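Local structure of Lmo0131 protein (Listeria monocytogenes, 4Q6J) at residues 40-45 / 67-72; 75-80 / 90-95; 103-108 / 122-127; 110-115 / 148-153. The protein probably hydrolyses cyclic di-GMP, as EAL-domain phosphodiesterases do, although its own activity is not established. All coordinates share one frame; numbering follows the deposited sequence. Where two conformers were deposited one is given.

Contact 1: 40-45 / 67-72. With EDO (1,2-ethanediol), chain P.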
loop_
_atom_site.group_PDB
_atom_site.type_symbol
_atom_site.label_atom_id
_atom_site.label_comp_id
_atom_site.label_asym_id
_atom_site.label_seq_id
_atom_site.Cartn_x
_atom_site.Cartn_y
_atom_site.Cartn_z
ATOM N N GLY B 40 16.612 20.691 4.607
ATOM C CA GLY B 40 16.575 21.120 3.229
ATOM C C GLY B 40 15.299 20.585 2.622
ATOM O O GLY B 40 14.971 19.416 2.776
ATOM N N LEU B 41 14.575 21.446 1.929
ATOM C CA LEU B 41 13.301 21.057 1.367
ATOM C C LEU B 41 13.268 21.516 -0.067
ATOM O O LEU B 41 13.244 22.704 -0.293
ATOM C CB LEU B 41 12.200 21.743 2.149
ATOM C CG LEU B 41 11.983 21.136 3.524
ATOM C CD1 LEU B 41 11.180 22.051 4.455
ATOM C CD2 LEU B 41 11.301 19.787 3.345
ATOM N N VAL B 42 13.279 20.585 -1.023
ATOM C CA VAL B 42 13.309 20.954 -2.438
ATOM C C VAL B 42 12.027 21.672 -2.879
ATOM O O VAL B 42 10.936 21.387 -2.391
ATOM C CB VAL B 42 13.588 19.743 -3.365
ATOM C CG1 VAL B 42 12.307 18.971 -3.658
ATOM C CG2 VAL B 42 14.264 20.190 -4.643
ATOM N N ARG B 43 12.190 22.630 -3.786
ATOM C CA ARG B 43 11.091 23.347 -4.404
ATOM C C ARG B 43 11.326 23.326 -5.892
ATOM O O ARG B 43 12.461 23.191 -6.342
ATOM C CB ARG B 43 11.066 24.808 -3.949
ATOM C CG ARG B 43 10.866 25.021 -2.468
ATOM C CD ARG B 43 9.732 24.190 -2.036
ATOM N NE ARG B 43 9.260 24.417 -0.685
ATOM C CZ ARG B 43 9.060 23.441 0.185
ATOM N NH1 ARG B 43 9.343 22.203 -0.168
ATOM N NH2 ARG B 43 8.591 23.704 1.406
ATOM N N LEU B 44 10.254 23.467 -6.659
ATOM C CA LEU B 44 10.386 23.593 -8.097
ATOM C C LEU B 44 9.947 24.999 -8.438
ATOM O O LEU B 44 8.834 25.407 -8.111
ATOM C CB LEU B 44 9.512 22.586 -8.844
ATOM C CG LEU B 44 9.549 22.651 -10.378
ATOM C CD1 LEU B 44 10.859 22.124 -10.924
ATOM C CD2 LEU B 44 8.370 21.915 -10.964
ATOM N N LYS B 45 10.825 25.756 -9.075
ATOM C CA LYS B 45 10.476 27.097 -9.488
ATOM C C LYS B 45 10.008 26.996 -10.922
ATOM O O LYS B 45 10.785 26.590 -11.781
ATOM C CB LYS B 45 11.681 28.042 -9.387
ATOM C CG LYS B 45 11.243 29.495 -9.337
ATOM C CD LYS B 45 12.313 30.450 -9.794
ATOM C CE LYS B 45 12.112 31.876 -9.239
ATOM N NZ LYS B 45 10.920 32.590 -9.762
ATOM N N ARG B 67 16.462 11.264 -10.340
ATOM C CA ARG B 67 17.887 11.286 -10.113
ATOM C C ARG B 67 18.448 12.704 -10.136
ATOM O O ARG B 67 19.226 13.065 -9.247
ATOM C CB ARG B 67 18.625 10.382 -11.077
ATOM C CG ARG B 67 20.119 10.360 -10.799
ATOM C CD ARG B 67 20.472 10.089 -9.350
ATOM N NE ARG B 67 21.907 10.264 -9.174
ATOM C CZ ARG B 67 22.815 9.303 -9.338
ATOM N NH1 ARG B 67 22.458 8.061 -9.640
ATOM N NH2 ARG B 67 24.098 9.579 -9.183
ATOM N N GLU B 68 18.044 13.479 -11.144
ATOM C CA GLU B 68 18.384 14.899 -11.276
ATOM C C GLU B 68 18.062 15.665 -9.998
ATOM O O GLU B 68 18.844 16.473 -9.514
ATOM C CB GLU B 68 17.582 15.537 -12.424
ATOM C CG GLU B 68 18.108 15.238 -13.830
ATOM C CD GLU B 68 17.379 14.098 -14.538
ATOM O OE1 GLU B 68 17.397 14.097 -15.778
ATOM O OE2 GLU B 68 16.815 13.199 -13.872
HETATM N N MSE B 69 16.887 15.402 -9.458
HETATM C CA MSE B 69 16.397 16.150 -8.338
HETATM C C MSE B 69 17.234 15.844 -7.103
HETATM O O MSE B 69 17.691 16.770 -6.427
HETATM C CB MSE B 69 14.903 15.874 -8.124
HETATM C CG MSE B 69 14.206 16.931 -7.304
HETATM SE SE MSE B 69 12.510 16.315 -6.589
HETATM C CE MSE B 69 13.076 14.513 -6.253
ATOM N N GLN B 70 17.456 14.555 -6.830
ATOM C CA GLN B 70 18.294 14.130 -5.695
ATOM C C GLN B 70 19.667 14.745 -5.795
ATOM O O GLN B 70 20.171 15.276 -4.833
ATOM C CB GLN B 70 18.447 12.597 -5.603
ATOM C CG GLN B 70 17.239 11.850 -5.158
ATOM C CD GLN B 70 16.633 12.346 -3.850
ATOM O OE1 GLN B 70 17.329 12.707 -2.891
ATOM N NE2 GLN B 70 15.318 12.371 -3.818
ATOM N N ASP B 71 20.257 14.657 -6.989
ATOM C CA ASP B 71 21.586 15.178 -7.232
ATOM C C ASP B 71 21.603 16.675 -6.911
ATOM O O ASP B 71 22.481 17.156 -6.196
ATOM C CB ASP B 71 22.021 14.900 -8.686
ATOM C CG ASP B 71 22.428 13.425 -8.946
ATOM O OD1 ASP B 71 22.459 12.579 -8.030
ATOM O OD2 ASP B 71 22.734 13.103 -10.112
ATOM N N PHE B 72 20.606 17.396 -7.418
ATOM C CA PHE B 72 20.448 18.816 -7.125
ATOM C C PHE B 72 20.446 19.049 -5.610
ATOM O O PHE B 72 21.218 19.852 -5.088
ATOM C CB PHE B 72 19.143 19.382 -7.735
ATOM C CG PHE B 72 18.814 20.789 -7.247
ATOM C CD1 PHE B 72 19.280 21.905 -7.917
ATOM C CD2 PHE B 72 18.086 20.990 -6.086
ATOM C CE1 PHE B 72 18.997 23.180 -7.435
ATOM C CE2 PHE B 72 17.823 22.244 -5.613
ATOM C CZ PHE B 72 18.272 23.330 -6.270
HETATM C C1 EDO P . 25.429 13.890 -4.973
HETATM O O1 EDO P . 25.227 14.908 -5.960
HETATM C C2 EDO P . 24.590 12.627 -5.214
HETATM O O2 EDO P . 23.210 12.869 -5.544
#
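V42 on the strand spreads its two methyls over two residues of the helix. V42 CG1 meets the selenium of selenomethionine M69 (CG1 to SE 4.0 Å), the side chains crossing at about a right angle. V42 CG2, placed anti to the backbone N by a chi1 of 84°, approaches the F72 ring obliquely at F72 CD2 (4.2 Å). M69 and F72 lie one turn apart, and both send CG anti to their own backbone N. Behind V42, R43 folds back so that NH1 donates to V42 O (2.9 Å) from above the carbonyl plane. Away from the strand, a salt bridge from R67 NE to D71 OD1 (2.6 Å) spans one helical turn, and the same oxygen accepts O2 of an ethanediol. G40 and L41 belong to the family's signature motif, here Glu-Gly-Leu. The pairing lies toward the surface, with P53 and F56 of helix 53-62 and Y20 of strand 20-29 packed around it and helix 102-115 along the R67 and D71 side.

Contact 2: 75-80 / 90-95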
loop_
_atom_site.group_PDB
_atom_site.type_symbol
_atom_site.label_atom_id
_atom_site.label_comp_id
_atom_site.label_asym_id
_atom_site.label_seq_id
_atom_site.Cartn_x
_atom_site.Cartn_y
_atom_site.Cartn_z
ATOM N N GLU B 75 23.924 18.258 -3.984
ATOM C CA GLU B 75 24.977 19.199 -4.320
ATOM C C GLU B 75 24.758 20.601 -3.760
ATOM O O GLU B 75 25.685 21.231 -3.262
ATOM C CB GLU B 75 25.175 19.220 -5.823
ATOM C CG GLU B 75 25.430 17.829 -6.279
ATOM C CD GLU B 75 25.718 17.699 -7.753
ATOM O OE1 GLU B 75 25.946 18.737 -8.426
ATOM O OE2 GLU B 75 25.723 16.537 -8.233
ATOM N N THR B 76 23.527 21.076 -3.859
ATOM C CA THR B 76 23.149 22.351 -3.292
ATOM C C THR B 76 23.371 22.347 -1.781
ATOM O O THR B 76 23.901 23.307 -1.231
ATOM C CB THR B 76 21.683 22.639 -3.568
ATOM O OG1 THR B 76 21.485 22.565 -4.961
ATOM C CG2 THR B 76 21.291 24.006 -3.085
ATOM N N ALA B 77 22.984 21.261 -1.119
ATOM C CA ALA B 77 23.141 21.171 0.334
ATOM C C ALA B 77 24.617 21.165 0.725
ATOM O O ALA B 77 25.022 21.836 1.665
ATOM C CB ALA B 77 22.452 19.944 0.894
ATOM N N ILE B 78 25.419 20.407 0.005
ATOM C CA ILE B 78 26.834 20.328 0.322
ATOM C C ILE B 78 27.520 21.692 0.188
ATOM O O ILE B 78 28.311 22.092 1.031
ATOM C CB ILE B 78 27.506 19.259 -0.541
ATOM C CG1 ILE B 78 27.091 17.887 -0.012
ATOM C CG2 ILE B 78 29.007 19.453 -0.574
ATOM C CD1 ILE B 78 27.461 16.739 -0.884
ATOM N N LYS B 79 27.201 22.418 -0.874
ATOM C CA LYS B 79 27.745 23.751 -1.040
ATOM C C LYS B 79 27.335 24.646 0.128
ATOM O O LYS B 79 28.145 25.377 0.690
ATOM C CB LYS B 79 27.243 24.335 -2.355
ATOM C CG LYS B 79 27.859 23.694 -3.571
ATOM C CD LYS B 79 26.972 23.921 -4.798
ATOM C CE LYS B 79 27.653 23.562 -6.105
ATOM N NZ LYS B 79 28.576 22.428 -5.929
ATOM N N GLN B 80 26.062 24.584 0.487
ATOM C CA GLN B 80 25.536 25.402 1.573
ATOM C C GLN B 80 26.170 25.125 2.954
ATOM O O GLN B 80 26.396 26.047 3.740
ATOM C CB GLN B 80 24.037 25.230 1.658
ATOM C CG GLN B 80 23.356 26.283 2.522
ATOM C CD GLN B 80 23.728 27.698 2.129
ATOM O OE1 GLN B 80 24.572 28.334 2.751
ATOM N NE2 GLN B 80 23.092 28.193 1.084
ATOM N N ILE B 90 22.774 20.574 7.821
ATOM C CA ILE B 90 21.696 20.630 6.839
ATOM C C ILE B 90 21.322 19.212 6.440
ATOM O O ILE B 90 22.190 18.416 6.109
ATOM C CB ILE B 90 22.079 21.454 5.588
ATOM C CG1 ILE B 90 22.392 22.905 5.987
ATOM C CG2 ILE B 90 20.957 21.390 4.540
ATOM C CD1 ILE B 90 22.671 23.830 4.837
ATOM N N SER B 91 20.031 18.895 6.492
ATOM C CA SER B 91 19.557 17.570 6.057
ATOM C C SER B 91 19.071 17.562 4.609
ATOM O O SER B 91 18.620 18.589 4.102
ATOM C CB SER B 91 18.448 17.037 6.964
ATOM O OG SER B 91 17.317 17.851 6.874
ATOM N N ILE B 92 19.173 16.396 3.962
ATOM C CA ILE B 92 18.550 16.153 2.665
ATOM C C ILE B 92 17.658 14.925 2.740
ATOM O O ILE B 92 17.989 13.942 3.398
ATOM C CB ILE B 92 19.571 15.943 1.517
ATOM C CG1 ILE B 92 20.449 14.731 1.780
ATOM C CG2 ILE B 92 20.429 17.182 1.312
ATOM C CD1 ILE B 92 21.580 14.613 0.793
ATOM N N ASN B 93 16.525 15.003 2.057
ATOM C CA ASN B 93 15.577 13.918 2.030
ATOM C C ASN B 93 15.973 12.939 0.967
ATOM O O ASN B 93 16.078 13.299 -0.206
ATOM C CB ASN B 93 14.183 14.462 1.739
ATOM C CG ASN B 93 13.661 15.296 2.867
ATOM O OD1 ASN B 93 14.107 15.165 4.005
ATOM N ND2 ASN B 93 12.733 16.167 2.570
ATOM N N ILE B 94 16.211 11.701 1.367
ATOM C CA ILE B 94 16.492 10.663 0.402
ATOM C C ILE B 94 15.504 9.539 0.628
ATOM O O ILE B 94 15.421 8.985 1.714
ATOM C CB ILE B 94 17.902 10.122 0.552
ATOM C CG1 ILE B 94 18.906 11.251 0.339
ATOM C CG2 ILE B 94 18.153 9.020 -0.463
ATOM C CD1 ILE B 94 20.302 10.847 0.566
ATOM N N PRO B 95 14.715 9.228 -0.393
ATOM C CA PRO B 95 13.742 8.136 -0.363
ATOM C C PRO B 95 14.382 6.809 0.009
ATOM O O PRO B 95 15.515 6.538 -0.379
ATOM C CB PRO B 95 13.261 8.073 -1.813
ATOM C CG PRO B 95 13.504 9.416 -2.359
ATOM C CD PRO B 95 14.745 9.909 -1.694
#
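I90 leaves the strand toward helix 66-83 and divides at CB into two branches that meet different turns. I90 CG2, anti to the backbone N, rests 4.2 Å from A77 CB. The other branch runs through CG1, which stands beside the backbone N (chi1 -61°), and continues extended to CD1. I90 CD1 packs on the start of the Q80 side chain, 3.4 Å from Q80 CG and 3.7 Å from Q80 CB. Q80 bends just beyond (chi2 52°), which takes its amide away from the strand while its aliphatic base stays against I90. The helix segment runs almost exactly antiparallel to the strand (176°), with the two axes 8.9 Å apart. These are the helix and second strand of a beta-alpha-beta crossover in the TIM barrel; the link from strand 35-45 to its parallel neighbour 89-95 also holds strand 50-51 and helix 53-62. Two residues along the strand, I92 also faces the helix, and I92 CG2 presses on A77 CB at 3.4 Å, tighter than ordinary van der Waals contact. A77 CB thus meets both isoleucines. Between them S91 points the other way and touches E123, whereas V73 and I81 extend the helix side of the packing toward I92 and I90.

Contact 3: 103-108 / 122-127. With ACY (acetic acid), chain S; EDO (1,2-ethanediol), chain N; ACY (acetic acid), chain C.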
loop_
_atom_site.group_PDB
_atom_site.type_symbol
_atom_site.label_atom_id
_atom_site.label_comp_id
_atom_site.label_asym_id
_atom_site.label_seq_id
_atom_site.Cartn_x
_atom_site.Cartn_y
_atom_site.Cartn_z
ATOM N N THR B 103 24.216 1.414 -5.732
ATOM C CA THR B 103 24.752 2.195 -6.812
ATOM C C THR B 103 24.600 3.697 -6.533
ATOM O O THR B 103 25.542 4.469 -6.702
ATOM C CB THR B 103 24.117 1.772 -8.127
ATOM O OG1 THR B 103 24.622 0.478 -8.499
ATOM C CG2 THR B 103 24.452 2.753 -9.191
ATOM N N TYR B 104 23.427 4.110 -6.067
ATOM C CA TYR B 104 23.271 5.503 -5.659
ATOM C C TYR B 104 24.116 5.828 -4.449
ATOM O O TYR B 104 24.745 6.849 -4.403
ATOM C CB TYR B 104 21.827 5.876 -5.328
ATOM C CG TYR B 104 21.776 7.327 -4.921
ATOM C CD1 TYR B 104 21.935 8.310 -5.862
ATOM C CD2 TYR B 104 21.636 7.710 -3.587
ATOM C CE1 TYR B 104 21.926 9.630 -5.507
ATOM C CE2 TYR B 104 21.632 9.040 -3.225
ATOM C CZ TYR B 104 21.790 9.993 -4.190
ATOM O OH TYR B 104 21.821 11.332 -3.874
HETATM N N MSE B 105 24.096 4.975 -3.442
HETATM C CA MSE B 105 24.715 5.334 -2.178
HETATM C C MSE B 105 26.229 5.341 -2.287
HETATM O O MSE B 105 26.929 5.929 -1.469
HETATM C CB MSE B 105 24.221 4.428 -1.046
HETATM C CG MSE B 105 22.747 4.701 -0.653
HETATM SE SE MSE B 105 22.423 6.523 0.073
HETATM C CE MSE B 105 23.051 6.169 1.900
ATOM N N THR B 106 26.740 4.688 -3.317
ATOM C CA THR B 106 28.174 4.691 -3.585
ATOM C C THR B 106 28.566 5.984 -4.229
ATOM O O THR B 106 29.518 6.609 -3.826
ATOM C CB THR B 106 28.550 3.545 -4.490
ATOM O OG1 THR B 106 28.588 2.353 -3.700
ATOM C CG2 THR B 106 29.912 3.790 -5.115
ATOM N N PHE B 107 27.803 6.411 -5.218
ATOM C CA PHE B 107 28.003 7.746 -5.742
ATOM C C PHE B 107 27.904 8.862 -4.699
ATOM O O PHE B 107 28.656 9.827 -4.757
ATOM C CB PHE B 107 27.005 8.058 -6.830
ATOM C CG PHE B 107 27.197 9.406 -7.398
ATOM C CD1 PHE B 107 28.364 9.707 -8.091
ATOM C CD2 PHE B 107 26.264 10.395 -7.199
ATOM C CE1 PHE B 107 28.569 10.962 -8.612
ATOM C CE2 PHE B 107 26.460 11.633 -7.734
ATOM C CZ PHE B 107 27.613 11.916 -8.436
ATOM N N LEU B 108 26.954 8.729 -3.776
ATOM C CA LEU B 108 26.733 9.773 -2.797
ATOM C C LEU B 108 27.897 9.819 -1.822
ATOM O O LEU B 108 28.380 10.873 -1.459
ATOM C CB LEU B 108 25.409 9.582 -2.046
ATOM C CG LEU B 108 25.195 10.618 -0.920
ATOM C CD1 LEU B 108 25.132 12.027 -1.451
ATOM C CD2 LEU B 108 23.972 10.335 -0.086
ATOM N N LEU B 122 26.223 17.138 7.697
ATOM C CA LEU B 122 25.185 16.616 6.802
ATOM C C LEU B 122 24.388 15.561 7.527
ATOM O O LEU B 122 24.947 14.756 8.253
ATOM C CB LEU B 122 25.735 16.037 5.482
ATOM C CG LEU B 122 24.728 15.439 4.479
ATOM C CD1 LEU B 122 24.120 16.529 3.643
ATOM C CD2 LEU B 122 25.428 14.435 3.603
ATOM N N GLU B 123 23.076 15.588 7.284
ATOM C CA GLU B 123 22.131 14.594 7.768
ATOM C C GLU B 123 21.353 14.021 6.565
ATOM O O GLU B 123 20.786 14.764 5.782
ATOM C CB GLU B 123 21.183 15.252 8.772
ATOM C CG GLU B 123 19.991 14.419 9.145
ATOM C CD GLU B 123 19.101 15.148 10.177
ATOM O OE1 GLU B 123 19.675 15.739 11.110
ATOM O OE2 GLU B 123 17.854 15.155 10.054
ATOM N N ILE B 124 21.391 12.703 6.409
ATOM C CA ILE B 124 20.517 12.019 5.466
ATOM C C ILE B 124 19.238 11.700 6.195
ATOM O O ILE B 124 19.255 10.978 7.176
ATOM C CB ILE B 124 21.126 10.707 4.961
ATOM C CG1 ILE B 124 22.325 10.982 4.048
ATOM C CG2 ILE B 124 20.083 9.857 4.242
ATOM C CD1 ILE B 124 23.048 9.730 3.592
ATOM N N GLU B 125 18.138 12.273 5.714
ATOM C CA GLU B 125 16.823 12.041 6.279
ATOM C C GLU B 125 16.052 11.072 5.389
ATOM O O GLU B 125 15.740 11.370 4.242
ATOM C CB GLU B 125 16.054 13.346 6.440
ATOM C CG GLU B 125 14.610 13.076 6.761
ATOM C CD GLU B 125 13.802 14.317 7.031
ATOM O OE1 GLU B 125 14.373 15.389 7.232
ATOM O OE2 GLU B 125 12.562 14.221 7.056
ATOM N N ILE B 126 15.770 9.892 5.914
ATOM C CA ILE B 126 15.158 8.824 5.143
ATOM C C ILE B 126 13.661 9.092 5.044
ATOM O O ILE B 126 12.989 9.267 6.066
ATOM C CB ILE B 126 15.428 7.420 5.779
ATOM C CG1 ILE B 126 16.926 7.209 6.005
ATOM C CG2 ILE B 126 14.810 6.298 4.932
ATOM C CD1 ILE B 126 17.231 6.058 6.890
ATOM N N ILE B 127 13.157 9.159 3.818
ATOM C CA ILE B 127 11.750 9.427 3.572
ATOM C C ILE B 127 11.098 8.274 2.778
ATOM O O ILE B 127 11.755 7.264 2.507
ATOM C CB ILE B 127 11.516 10.819 2.892
ATOM C CG1 ILE B 127 12.075 10.870 1.468
ATOM C CG2 ILE B 127 12.067 11.912 3.737
ATOM C CD1 ILE B 127 11.447 11.944 0.646
HETATM C C ACY S . 20.755 -0.134 -8.424
HETATM O O ACY S . 21.725 -0.853 -8.681
HETATM O OXT ACY S . 20.524 0.258 -7.271
HETATM C CH3 ACY S . 19.811 0.258 -9.514
HETATM C C1 EDO N . 18.643 16.833 14.357
HETATM O O1 EDO N . 18.138 16.646 13.026
HETATM C C2 EDO N . 19.095 18.267 14.577
HETATM O O2 EDO N . 17.967 19.148 14.589
HETATM C C ACY C . 21.506 -1.825 -5.994
HETATM O O ACY C . 22.486 -1.196 -6.402
HETATM O OXT ACY C . 20.588 -2.163 -6.754
HETATM C CH3 ACY C . 21.395 -2.168 -4.543
#
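L108 sends CG anti to its backbone N (chi1 176°), carrying its methyls toward the strand, while selenomethionine M105 gets there by a bent path: its first bond points elsewhere, and turns at chi2 (-63°) and chi3 (-80°) bring CE round to the same place. From the strand, I124 reaches out along an extended CG1 branch. All three side chains meet tip to tip at one methyl, I124 CD1, which lies 3.8 Å from L108 CD2 and 3.9 Å from M105 CE. The interaction is purely apolar, and the backbones stay well apart, with 10.6 Å between the CA atoms of L108 and I124, so long side chains bridge the space between helix and sheet. E123, next along the strand, projects to the other side of it. E123 OE1 accepts O1 of an ethanediol (2.6 Å), and OE2 is bonded to S153 OG, tying the carboxylate to the adjoining strand. At the far end of the helix segment, T103 N donates to O of an acetate (3.2 Å) near a second subunit, whose S101 and T103 also bond acetate. Helix 102-115 here covers strand 122-127 on the outside of the barrel. I94 of the parallel strand 89-95 touches both L108 and I124, and N141, L142 and I145 of helix 136-146 close around M105.

Contact 4: 110-115 / 148-153. With EDO (1,2-ethanediol), chain O.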
loop_
_atom_site.group_PDB
_atom_site.type_symbol
_atom_site.label_atom_id
_atom_site.label_comp_id
_atom_site.label_asym_id
_atom_site.label_seq_id
_atom_site.Cartn_x
_atom_site.Cartn_y
_atom_site.Cartn_z
ATOM N N ASP B 110 30.871 8.934 -2.494
ATOM C CA ASP B 110 32.001 9.455 -3.245
ATOM C C ASP B 110 31.912 10.952 -3.417
ATOM O O ASP B 110 32.903 11.666 -3.255
ATOM C CB ASP B 110 32.013 8.841 -4.623
ATOM C CG ASP B 110 32.474 7.432 -4.613
ATOM O OD1 ASP B 110 32.689 6.867 -3.519
ATOM O OD2 ASP B 110 32.616 6.882 -5.715
ATOM N N TYR B 111 30.731 11.420 -3.785
ATOM C CA TYR B 111 30.504 12.841 -3.905
ATOM C C TYR B 111 30.701 13.571 -2.549
ATOM O O TYR B 111 31.305 14.634 -2.484
ATOM C CB TYR B 111 29.119 13.125 -4.496
ATOM C CG TYR B 111 28.966 14.575 -4.847
ATOM C CD1 TYR B 111 28.570 15.495 -3.895
ATOM C CD2 TYR B 111 29.262 15.029 -6.114
ATOM C CE1 TYR B 111 28.463 16.813 -4.188
ATOM C CE2 TYR B 111 29.157 16.349 -6.430
ATOM C CZ TYR B 111 28.768 17.247 -5.459
ATOM O OH TYR B 111 28.660 18.576 -5.761
ATOM N N VAL B 112 30.183 12.991 -1.480
ATOM C CA VAL B 112 30.412 13.528 -0.138
ATOM C C VAL B 112 31.903 13.579 0.226
ATOM O O VAL B 112 32.426 14.603 0.622
ATOM C CB VAL B 112 29.613 12.737 0.939
ATOM C CG1 VAL B 112 30.050 13.137 2.330
ATOM C CG2 VAL B 112 28.125 12.989 0.760
ATOM N N LYS B 113 32.613 12.484 0.033
ATOM C CA LYS B 113 34.015 12.431 0.419
ATOM C C LYS B 113 34.811 13.490 -0.337
ATOM O O LYS B 113 35.691 14.126 0.200
ATOM C CB LYS B 113 34.566 11.033 0.143
ATOM C CG LYS B 113 36.021 10.838 0.531
ATOM C CD LYS B 113 36.468 9.406 0.337
ATOM C CE LYS B 113 37.581 9.080 1.313
ATOM N NZ LYS B 113 37.939 7.647 1.293
ATOM N N GLU B 114 34.548 13.640 -1.627
ATOM C CA GLU B 114 35.215 14.629 -2.469
ATOM C C GLU B 114 34.883 16.093 -2.178
ATOM O O GLU B 114 35.712 16.966 -2.326
ATOM C CB GLU B 114 34.973 14.301 -3.948
ATOM C CG GLU B 114 35.510 15.341 -4.908
ATOM C CD GLU B 114 35.172 15.052 -6.356
ATOM O OE1 GLU B 114 34.139 14.417 -6.630
ATOM O OE2 GLU B 114 35.932 15.486 -7.236
ATOM N N HIS B 115 33.629 16.360 -1.840
ATOM C CA HIS B 115 33.130 17.737 -1.844
ATOM C C HIS B 115 32.778 18.350 -0.482
ATOM O O HIS B 115 32.846 19.561 -0.321
ATOM C CB HIS B 115 31.866 17.823 -2.725
ATOM C CG HIS B 115 32.088 17.456 -4.158
ATOM N ND1 HIS B 115 32.264 18.397 -5.146
ATOM C CD2 HIS B 115 32.142 16.248 -4.774
ATOM C CE1 HIS B 115 32.434 17.787 -6.306
ATOM N NE2 HIS B 115 32.370 16.484 -6.107
ATOM N N LEU B 148 32.003 8.432 7.331
ATOM C CA LEU B 148 32.605 9.715 7.003
ATOM C C LEU B 148 32.259 10.795 8.043
ATOM O O LEU B 148 32.892 11.849 8.104
ATOM C CB LEU B 148 32.170 10.151 5.592
ATOM C CG LEU B 148 32.539 9.215 4.428
ATOM C CD1 LEU B 148 31.749 9.548 3.159
ATOM C CD2 LEU B 148 34.055 9.207 4.162
ATOM N N GLY B 149 31.250 10.534 8.858
ATOM C CA GLY B 149 30.861 11.469 9.900
ATOM C C GLY B 149 29.426 11.931 9.776
ATOM O O GLY B 149 28.894 12.549 10.690
ATOM N N VAL B 150 28.820 11.626 8.629
ATOM C CA VAL B 150 27.431 11.955 8.286
ATOM C C VAL B 150 26.414 11.350 9.258
ATOM O O VAL B 150 26.551 10.193 9.693
ATOM C CB VAL B 150 27.144 11.463 6.841
ATOM C CG1 VAL B 150 25.683 11.685 6.410
ATOM C CG2 VAL B 150 28.072 12.153 5.884
ATOM N N LYS B 151 25.397 12.140 9.588
ATOM C CA LYS B 151 24.289 11.664 10.431
ATOM C C LYS B 151 23.100 11.125 9.611
ATOM O O LYS B 151 22.963 11.423 8.419
ATOM C CB LYS B 151 23.838 12.773 11.370
ATOM C CG LYS B 151 24.941 13.299 12.189
ATOM C CD LYS B 151 25.222 12.376 13.339
ATOM C CE LYS B 151 26.304 12.943 14.268
ATOM N NZ LYS B 151 26.524 12.085 15.492
ATOM N N VAL B 152 22.267 10.322 10.265
ATOM C CA VAL B 152 21.120 9.675 9.628
ATOM C C VAL B 152 19.839 9.835 10.460
ATOM O O VAL B 152 19.802 9.507 11.641
ATOM C CB VAL B 152 21.389 8.171 9.416
ATOM C CG1 VAL B 152 20.122 7.455 8.932
ATOM C CG2 VAL B 152 22.527 7.981 8.427
ATOM N N SER B 153 18.799 10.387 9.849
ATOM C CA SER B 153 17.524 10.500 10.527
ATOM C C SER B 153 16.441 9.792 9.733
ATOM O O SER B 153 16.673 9.353 8.631
ATOM C CB SER B 153 17.148 11.963 10.732
ATOM O OG SER B 153 17.029 12.613 9.508
HETATM C C1 EDO O . 32.242 13.188 -8.338
HETATM O O1 EDO O . 32.509 14.571 -8.155
HETATM C C2 EDO O . 31.704 12.603 -7.044
HETATM O O2 EDO O . 32.653 11.750 -6.466
#
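Two carbonyls share the backbone N of H115 as the helix runs out: Y111 O at 3.0 Å and, weakly, V112 O at 3.3 Å. V112, one turn before this end, carries the contact. V112 CG1 stands anti to the backbone N (chi1 170°) and meets two branched side chains obliquely, L148 at CD1 (4.1 Å) and V150 at CG2 (4.2 Å). L148 CD1 also lies 4.4 Å from K113 CB; the extended lysine chain borders the contact and is itself exposed. Between L148 and V150 the chain turns at G149, whose positive phi (121°) belongs to a Schellman motif that ends the preceding helix and leads into strand 151-154. That turn allows both flanking side chains to face the same valine. On another side of the helix end, H115 CD2 sits 3.3 Å above the Y111 ring plane, over its centre. An ethanediol lies beside this pair, but its closeness to E114 makes its placement doubtful. V150 continues inward to L122 and I145, joining the helix end to the barrel wall. Across the two segments the chemistry is entirely aliphatic, which suggests that packing of the branched side chains, rather than directional bonds across the two segments, largely sets how the helix end sits on the loop, with exposed K113 at the border.

How the contacts relate
Contacts 2 and 3 are buried helix-on-strand packing in the barrel wall, contact 4 is partly buried at a helix end, and contact 1 lies at the surface. Helix 66-83 serves contacts 1 and 2, and helix 102-115 serves contacts 3 and 4. Their strands follow one another in parallel order, 35-45, 89-95, 122-127 and 151-154, joined by backbone bonds such as G40 N to S91 O, I92 N to E123 O and S153 N to I124 O. The tight alanine-isoleucine packing of contact 2 contrasts with the tip-to-tip methyls of contact 3, and both with the mixed selenium, ring and valine meeting of contact 1. Y111 packs on I78, linking the two helices.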